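Local coordinates for ORC1-type DNA replication protein 2 (PDB 1W5T) that binds DNA and takes part in regulating DNA replication, with an N-terminal AAA+ ATPase domain and a C-terminal winged-helix domain, at residues I20-L34 and K65-S77. Sequence-based numbering, arbitrary orientation.
Sequences IPPELRVRRGEAEAL and KTTLAKFTVKRVS. With MG (magnesium ion), chain E; ANP (phosphoaminophosphonic acid-adenylate ester), chain D.
Phe71 and Leu24 carry the apolar centre of this contact, in which the loop 20-27 and the first turns of helix 28-43 lie against the helix that follows the P-loop. The CB of Leu24 leads toward helix 65-82, and a chi1 of -73°, with CG beside the backbone N, then puts CG over the Phe71 ring, 3.8 Å from its centroid and 13° off the normal, a CH-pi contact. There the chain forks: CD1 lies 3.7 Å from Phe71 CD2 and also touches Leu68 CD1, whereas CD2 turns to the nucleotide, 3.6 Å from ANP N1. The Phe71 rim meets Ile20 CG2, the carbonyl oxygens of Pro21 and Pro22, and Ala31 CB. Farther along, Ala31 CB packs 3.5 Å from Leu68 CD1. The axes of 28-34 and 65-77 come within 9.0 Å at a crossing angle of -51°. Thr72 OG1 faces Ala31 but donates to Leu68 O (2.7 Å), which Thr72 N reaches from the opposite face of the carbonyl plane. The same two segments hold both ends of ANP. Val26 O accepts from adenine N6 at 2.9 Å, Thr67 N and OG1 both donate to O1A of the alpha-phosphate, Lys65 NZ donates to O2B and O3G, and Thr66 OG1 binds the magnesium ion. Arg27 pairs with Glu219, and Glu23 O bonds to Gln226 NE2, both partners on lid helix 217-231. Apolar packing thus sets the loop carrying Val26 O against the helix carrying Lys65 and Thr66, which probably helps hold both ends of ANP in one pocket, while the buried Thr72 hydroxyl is satisfied within its own helix.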
loop_
_atom_site.group_PDB
_atom_site.type_symbol
_atom_site.label_atom_id
_atom_site.label_comp_id
_atom_site.label_asym_id
_atom_site.label_seq_id
_atom_site.Cartn_x
_atom_site.Cartn_y
_atom_site.Cartn_z
ATOM N N ILE A 20 -1.446 -3.990 15.372
ATOM C CA ILE A 20 -2.126 -5.065 14.645
ATOM C C ILE A 20 -3.200 -5.669 15.540
ATOM O O ILE A 20 -2.903 -6.129 16.641
ATOM C CB ILE A 20 -1.109 -6.181 14.270
ATOM C CG1 ILE A 20 0.166 -5.570 13.594
ATOM C CG2 ILE A 20 -1.774 -7.227 13.378
ATOM C CD1 ILE A 20 -0.101 -4.967 12.177
ATOM N N PRO A 21 -4.454 -5.646 15.107
ATOM C CA PRO A 21 -5.523 -6.148 15.962
ATOM C C PRO A 21 -5.388 -7.657 16.163
ATOM O O PRO A 21 -4.785 -8.285 15.301
ATOM C CB PRO A 21 -6.810 -5.703 15.242
ATOM C CG PRO A 21 -6.412 -5.258 13.945
ATOM C CD PRO A 21 -4.960 -5.064 13.861
ATOM N N PRO A 22 -5.884 -8.216 17.279
ATOM C CA PRO A 22 -5.746 -9.672 17.540
ATOM C C PRO A 22 -6.526 -10.536 16.522
ATOM O O PRO A 22 -6.247 -11.710 16.402
ATOM C CB PRO A 22 -6.353 -9.863 18.939
ATOM C CG PRO A 22 -7.239 -8.657 19.175
ATOM C CD PRO A 22 -6.645 -7.521 18.333
ATOM N N GLU A 23 -7.502 -9.942 15.826
ATOM C CA GLU A 23 -8.279 -10.626 14.781
ATOM C C GLU A 23 -8.571 -9.659 13.669
ATOM O O GLU A 23 -8.613 -8.466 13.919
ATOM C CB GLU A 23 -9.612 -11.143 15.348
ATOM C CG GLU A 23 -9.511 -12.594 15.852
ATOM C CD GLU A 23 -10.852 -13.324 15.888
ATOM O OE1 GLU A 23 -11.891 -12.604 15.895
ATOM O OE2 GLU A 23 -10.873 -14.600 15.914
ATOM N N LEU A 24 -8.791 -10.138 12.454
ATOM C CA LEU A 24 -9.302 -9.252 11.392
ATOM C C LEU A 24 -10.794 -9.444 11.172
ATOM O O LEU A 24 -11.273 -10.565 11.125
ATOM C CB LEU A 24 -8.585 -9.452 10.063
ATOM C CG LEU A 24 -7.144 -8.950 9.876
ATOM C CD1 LEU A 24 -6.702 -9.136 8.419
ATOM C CD2 LEU A 24 -6.934 -7.541 10.314
ATOM N N ARG A 25 -11.528 -8.356 10.991
ATOM C CA ARG A 25 -12.972 -8.461 10.745
ATOM C C ARG A 25 -13.386 -8.040 9.329
ATOM O O ARG A 25 -14.546 -8.174 8.915
ATOM C CB ARG A 25 -13.745 -7.634 11.787
ATOM C CG ARG A 25 -13.596 -8.138 13.207
ATOM C CD ARG A 25 -14.734 -7.743 14.088
ATOM N NE ARG A 25 -14.407 -7.936 15.506
ATOM C CZ ARG A 25 -14.818 -7.139 16.489
ATOM N NH1 ARG A 25 -15.570 -6.075 16.218
ATOM N NH2 ARG A 25 -14.476 -7.421 17.743
ATOM N N VAL A 26 -12.427 -7.483 8.627
ATOM C CA VAL A 26 -12.518 -7.142 7.244
ATOM C C VAL A 26 -11.197 -7.662 6.710
ATOM O O VAL A 26 -10.184 -7.555 7.387
ATOM C CB VAL A 26 -12.596 -5.607 7.037
ATOM C CG1 VAL A 26 -12.751 -5.285 5.536
ATOM C CG2 VAL A 26 -13.750 -4.980 7.865
ATOM N N ARG A 27 -11.217 -8.241 5.512
ATOM C CA ARG A 27 -10.057 -8.914 4.884
ATOM C C ARG A 27 -9.665 -10.261 5.581
ATOM O O ARG A 27 -8.556 -10.817 5.377
ATOM C CB ARG A 27 -8.874 -7.933 4.693
ATOM C CG ARG A 27 -9.239 -6.587 3.997
ATOM C CD ARG A 27 -9.903 -6.720 2.568
ATOM N NE ARG A 27 -10.235 -5.414 1.977
ATOM C CZ ARG A 27 -11.455 -5.038 1.565
ATOM N NH1 ARG A 27 -12.514 -5.853 1.651
ATOM N NH2 ARG A 27 -11.623 -3.822 1.067
ATOM N N ARG A 28 -10.578 -10.784 6.396
ATOM C CA ARG A 28 -10.306 -12.002 7.117
ATOM C C ARG A 28 -10.106 -13.158 6.129
ATOM O O ARG A 28 -9.128 -13.915 6.244
ATOM C CB ARG A 28 -11.410 -12.296 8.138
ATOM C CG ARG A 28 -11.186 -13.544 8.915
ATOM C CD ARG A 28 -12.453 -14.258 9.292
ATOM N NE ARG A 28 -13.189 -13.520 10.297
ATOM C CZ ARG A 28 -14.296 -12.770 10.150
ATOM N NH1 ARG A 28 -14.755 -12.172 11.236
ATOM N NH2 ARG A 28 -14.953 -12.603 8.995
ATOM N N GLY A 29 -10.995 -13.271 5.145
ATOM C CA GLY A 29 -10.877 -14.300 4.136
ATOM C C GLY A 29 -9.600 -14.223 3.334
ATOM O O GLY A 29 -8.971 -15.265 3.094
ATOM N N GLU A 30 -9.194 -13.016 2.936
ATOM C CA GLU A 30 -7.952 -12.878 2.216
ATOM C C GLU A 30 -6.763 -13.297 3.052
ATOM O O GLU A 30 -5.852 -13.904 2.527
ATOM C CB GLU A 30 -7.743 -11.489 1.584
ATOM C CG GLU A 30 -8.688 -10.383 2.015
ATOM C CD GLU A 30 -10.138 -10.578 1.570
ATOM O OE1 GLU A 30 -10.459 -10.279 0.399
ATOM O OE2 GLU A 30 -10.953 -10.996 2.419
ATOM N N ALA A 31 -6.805 -13.017 4.354
ATOM C CA ALA A 31 -5.745 -13.439 5.267
ATOM C C ALA A 31 -5.700 -14.945 5.427
ATOM O O ALA A 31 -4.624 -15.511 5.522
ATOM C CB ALA A 31 -5.896 -12.779 6.637
ATOM N N GLU A 32 -6.864 -15.587 5.458
ATOM C CA GLU A 32 -6.922 -17.053 5.536
ATOM C C GLU A 32 -6.392 -17.748 4.306
ATOM O O GLU A 32 -5.725 -18.772 4.429
ATOM C CB GLU A 32 -8.330 -17.518 5.717
ATOM C CG GLU A 32 -9.043 -16.728 6.766
ATOM C CD GLU A 32 -9.144 -17.448 8.077
ATOM O OE1 GLU A 32 -8.070 -17.771 8.656
ATOM O OE2 GLU A 32 -10.307 -17.642 8.532
ATOM N N ALA A 33 -6.689 -17.176 3.139
ATOM C CA ALA A 33 -6.302 -17.738 1.858
ATOM C C ALA A 33 -4.811 -17.708 1.711
ATOM O O ALA A 33 -4.237 -18.697 1.277
ATOM C CB ALA A 33 -6.961 -16.975 0.679
ATOM N N LEU A 34 -4.208 -16.570 2.078
ATOM C CA LEU A 34 -2.773 -16.377 2.056
ATOM C C LEU A 34 -2.104 -17.282 3.062
ATOM O O LEU A 34 -1.087 -17.888 2.773
ATOM C CB LEU A 34 -2.424 -14.944 2.421
ATOM C CG LEU A 34 -2.200 -13.936 1.320
ATOM C CD1 LEU A 34 -1.753 -12.642 1.997
ATOM C CD2 LEU A 34 -1.165 -14.410 0.350
ATOM N N LYS A 65 -2.520 -3.009 3.263
ATOM C CA LYS A 65 -1.411 -3.770 2.701
ATOM C C LYS A 65 -0.463 -4.329 3.773
ATOM O O LYS A 65 -0.230 -5.558 3.865
ATOM C CB LYS A 65 -0.624 -2.922 1.695
ATOM C CG LYS A 65 -1.368 -2.648 0.410
ATOM C CD LYS A 65 -0.566 -1.827 -0.590
ATOM C CE LYS A 65 -0.089 -0.465 -0.072
ATOM N NZ LYS A 65 -1.127 0.637 -0.120
ATOM N N THR A 66 0.072 -3.424 4.592
ATOM C CA THR A 66 1.005 -3.801 5.638
ATOM C C THR A 66 0.349 -4.656 6.714
ATOM O O THR A 66 0.879 -5.686 7.088
ATOM C CB THR A 66 1.679 -2.529 6.219
ATOM O OG1 THR A 66 2.378 -1.864 5.166
ATOM C CG2 THR A 66 2.779 -2.885 7.192
ATOM N N THR A 67 -0.806 -4.214 7.194
ATOM C CA THR A 67 -1.587 -4.940 8.199
ATOM C C THR A 67 -1.958 -6.354 7.772
ATOM O O THR A 67 -1.813 -7.263 8.539
ATOM C CB THR A 67 -2.869 -4.148 8.532
ATOM O OG1 THR A 67 -2.487 -2.945 9.186
ATOM C CG2 THR A 67 -3.740 -4.905 9.597
ATOM N N LEU A 68 -2.477 -6.518 6.566
ATOM C CA LEU A 68 -2.779 -7.858 6.056
ATOM C C LEU A 68 -1.538 -8.729 6.050
ATOM O O LEU A 68 -1.598 -9.895 6.423
ATOM C CB LEU A 68 -3.324 -7.801 4.624
ATOM C CG LEU A 68 -3.758 -9.156 4.019
ATOM C CD1 LEU A 68 -4.752 -9.913 4.936
ATOM C CD2 LEU A 68 -4.315 -8.977 2.577
ATOM N N ALA A 69 -0.414 -8.179 5.602
ATOM C CA ALA A 69 0.777 -8.997 5.450
ATOM C C ALA A 69 1.254 -9.443 6.834
ATOM O O ALA A 69 1.572 -10.610 7.026
ATOM C CB ALA A 69 1.882 -8.221 4.689
ATOM N N LYS A 70 1.270 -8.525 7.806
ATOM C CA LYS A 70 1.774 -8.892 9.114
ATOM C C LYS A 70 0.807 -9.775 9.828
ATOM O O LYS A 70 1.218 -10.720 10.473
ATOM C CB LYS A 70 2.083 -7.703 9.988
ATOM C CG LYS A 70 3.270 -6.934 9.589
ATOM C CD LYS A 70 3.310 -5.666 10.424
ATOM C CE LYS A 70 4.731 -5.158 10.538
ATOM N NZ LYS A 70 4.667 -3.757 10.988
ATOM N N PHE A 71 -0.482 -9.504 9.701
ATOM C CA PHE A 71 -1.438 -10.372 10.352
ATOM C C PHE A 71 -1.327 -11.804 9.826
ATOM O O PHE A 71 -1.405 -12.731 10.607
ATOM C CB PHE A 71 -2.866 -9.834 10.216
ATOM C CG PHE A 71 -3.899 -10.690 10.891
ATOM C CD1 PHE A 71 -4.195 -10.507 12.231
ATOM C CD2 PHE A 71 -4.627 -11.657 10.162
ATOM C CE1 PHE A 71 -5.170 -11.304 12.864
ATOM C CE2 PHE A 71 -5.633 -12.429 10.774
ATOM C CZ PHE A 71 -5.876 -12.280 12.136
ATOM N N THR A 72 -1.153 -11.957 8.504
ATOM C CA THR A 72 -1.123 -13.262 7.846
ATOM C C THR A 72 0.033 -14.136 8.350
ATOM O O THR A 72 -0.126 -15.340 8.649
ATOM C CB THR A 72 -0.962 -13.026 6.348
ATOM O OG1 THR A 72 -2.189 -12.514 5.846
ATOM C CG2 THR A 72 -0.778 -14.323 5.623
ATOM N N VAL A 73 1.202 -13.504 8.425
ATOM C CA VAL A 73 2.399 -14.162 8.851
ATOM C C VAL A 73 2.227 -14.584 10.313
ATOM O O VAL A 73 2.611 -15.705 10.720
ATOM C CB VAL A 73 3.620 -13.238 8.630
ATOM C CG1 VAL A 73 4.840 -13.782 9.342
ATOM C CG2 VAL A 73 3.873 -13.086 7.092
ATOM N N LYS A 74 1.600 -13.704 11.083
ATOM C CA LYS A 74 1.264 -14.014 12.463
ATOM C C LYS A 74 0.411 -15.282 12.529
ATOM O O LYS A 74 0.746 -16.208 13.277
ATOM C CB LYS A 74 0.601 -12.820 13.166
ATOM C CG LYS A 74 0.415 -12.977 14.666
ATOM C CD LYS A 74 -0.241 -11.709 15.287
ATOM C CE LYS A 74 -1.800 -11.667 15.133
ATOM N NZ LYS A 74 -2.436 -10.289 15.296
ATOM N N ARG A 75 -0.636 -15.351 11.717
ATOM C CA ARG A 75 -1.450 -16.579 11.617
ATOM C C ARG A 75 -0.703 -17.824 11.166
ATOM O O ARG A 75 -0.914 -18.884 11.717
ATOM C CB ARG A 75 -2.704 -16.344 10.748
ATOM C CG ARG A 75 -3.672 -15.360 11.442
ATOM C CD ARG A 75 -4.367 -15.947 12.657
ATOM N NE ARG A 75 -5.178 -17.086 12.235
ATOM C CZ ARG A 75 -4.967 -18.403 12.435
ATOM N NH1 ARG A 75 -3.946 -18.888 13.152
ATOM N NH2 ARG A 75 -5.854 -19.245 11.894
ATOM N N VAL A 76 0.141 -17.710 10.146
ATOM C CA VAL A 76 0.945 -18.856 9.730
ATOM C C VAL A 76 1.725 -19.405 10.967
ATOM O O VAL A 76 1.675 -20.598 11.304
ATOM C CB VAL A 76 1.872 -18.477 8.572
ATOM C CG1 VAL A 76 2.844 -19.598 8.253
ATOM C CG2 VAL A 76 1.036 -18.144 7.337
ATOM N N SER A 77 2.387 -18.507 11.670
ATOM C CA SER A 77 3.114 -18.841 12.887
ATOM C C SER A 77 2.250 -19.507 13.982
ATOM O O SER A 77 2.666 -20.551 14.524
ATOM C CB SER A 77 3.781 -17.582 13.449
ATOM O OG SER A 77 4.944 -17.909 14.185
HETATM MG MG MG E . 2.045 0.095 4.058
HETATM P PG ANP D . 0.150 2.935 2.810
HETATM O O1G ANP D . 0.563 4.329 3.446
HETATM O O2G ANP D . 1.424 1.983 2.849
HETATM O O3G ANP D . -0.414 3.064 1.331
HETATM P PB ANP D . -1.332 0.573 3.880
HETATM O O1B ANP D . -0.063 -0.354 4.047
HETATM O O2B ANP D . -2.079 0.167 2.573
HETATM N N3B ANP D . -0.981 2.246 3.904
HETATM P PA ANP D . -2.031 -0.101 6.588
HETATM O O1A ANP D . -1.932 -1.694 6.694
HETATM O O2A ANP D . -0.694 0.539 7.149
HETATM O O3A ANP D . -2.401 0.382 5.091
HETATM O "O5'" ANP D . -3.354 0.406 7.361
HETATM C "C5'" ANP D . -3.774 1.735 7.707
HETATM C "C4'" ANP D . -4.400 1.633 9.101
HETATM O "O4'" ANP D . -5.648 0.931 9.043
HETATM C "C3'" ANP D . -3.556 0.809 10.073
HETATM O "O3'" ANP D . -3.734 1.340 11.355
HETATM C "C2'" ANP D . -4.166 -0.586 10.040
HETATM O "O2'" ANP D . -3.941 -1.403 11.189
HETATM C "C1'" ANP D . -5.639 -0.253 9.847
HETATM N N9 ANP D . -6.290 -1.277 9.040
HETATM C C8 ANP D . -6.216 -1.384 7.664
HETATM N N7 ANP D . -6.930 -2.439 7.199
HETATM C C5 ANP D . -7.520 -3.022 8.253
HETATM C C6 ANP D . -8.419 -4.173 8.590
HETATM N N6 ANP D . -8.924 -5.010 7.640
HETATM N N1 ANP D . -8.730 -4.418 9.893
HETATM C C2 ANP D . -8.292 -3.669 10.893
HETATM N N3 ANP D . -7.460 -2.609 10.727
HETATM C C4 ANP D . -7.064 -2.258 9.408
HETATM O O HOH W 1 2.906 -0.876 2.346
HETATM O O HOH W 2 1.740 0.729 6.142
#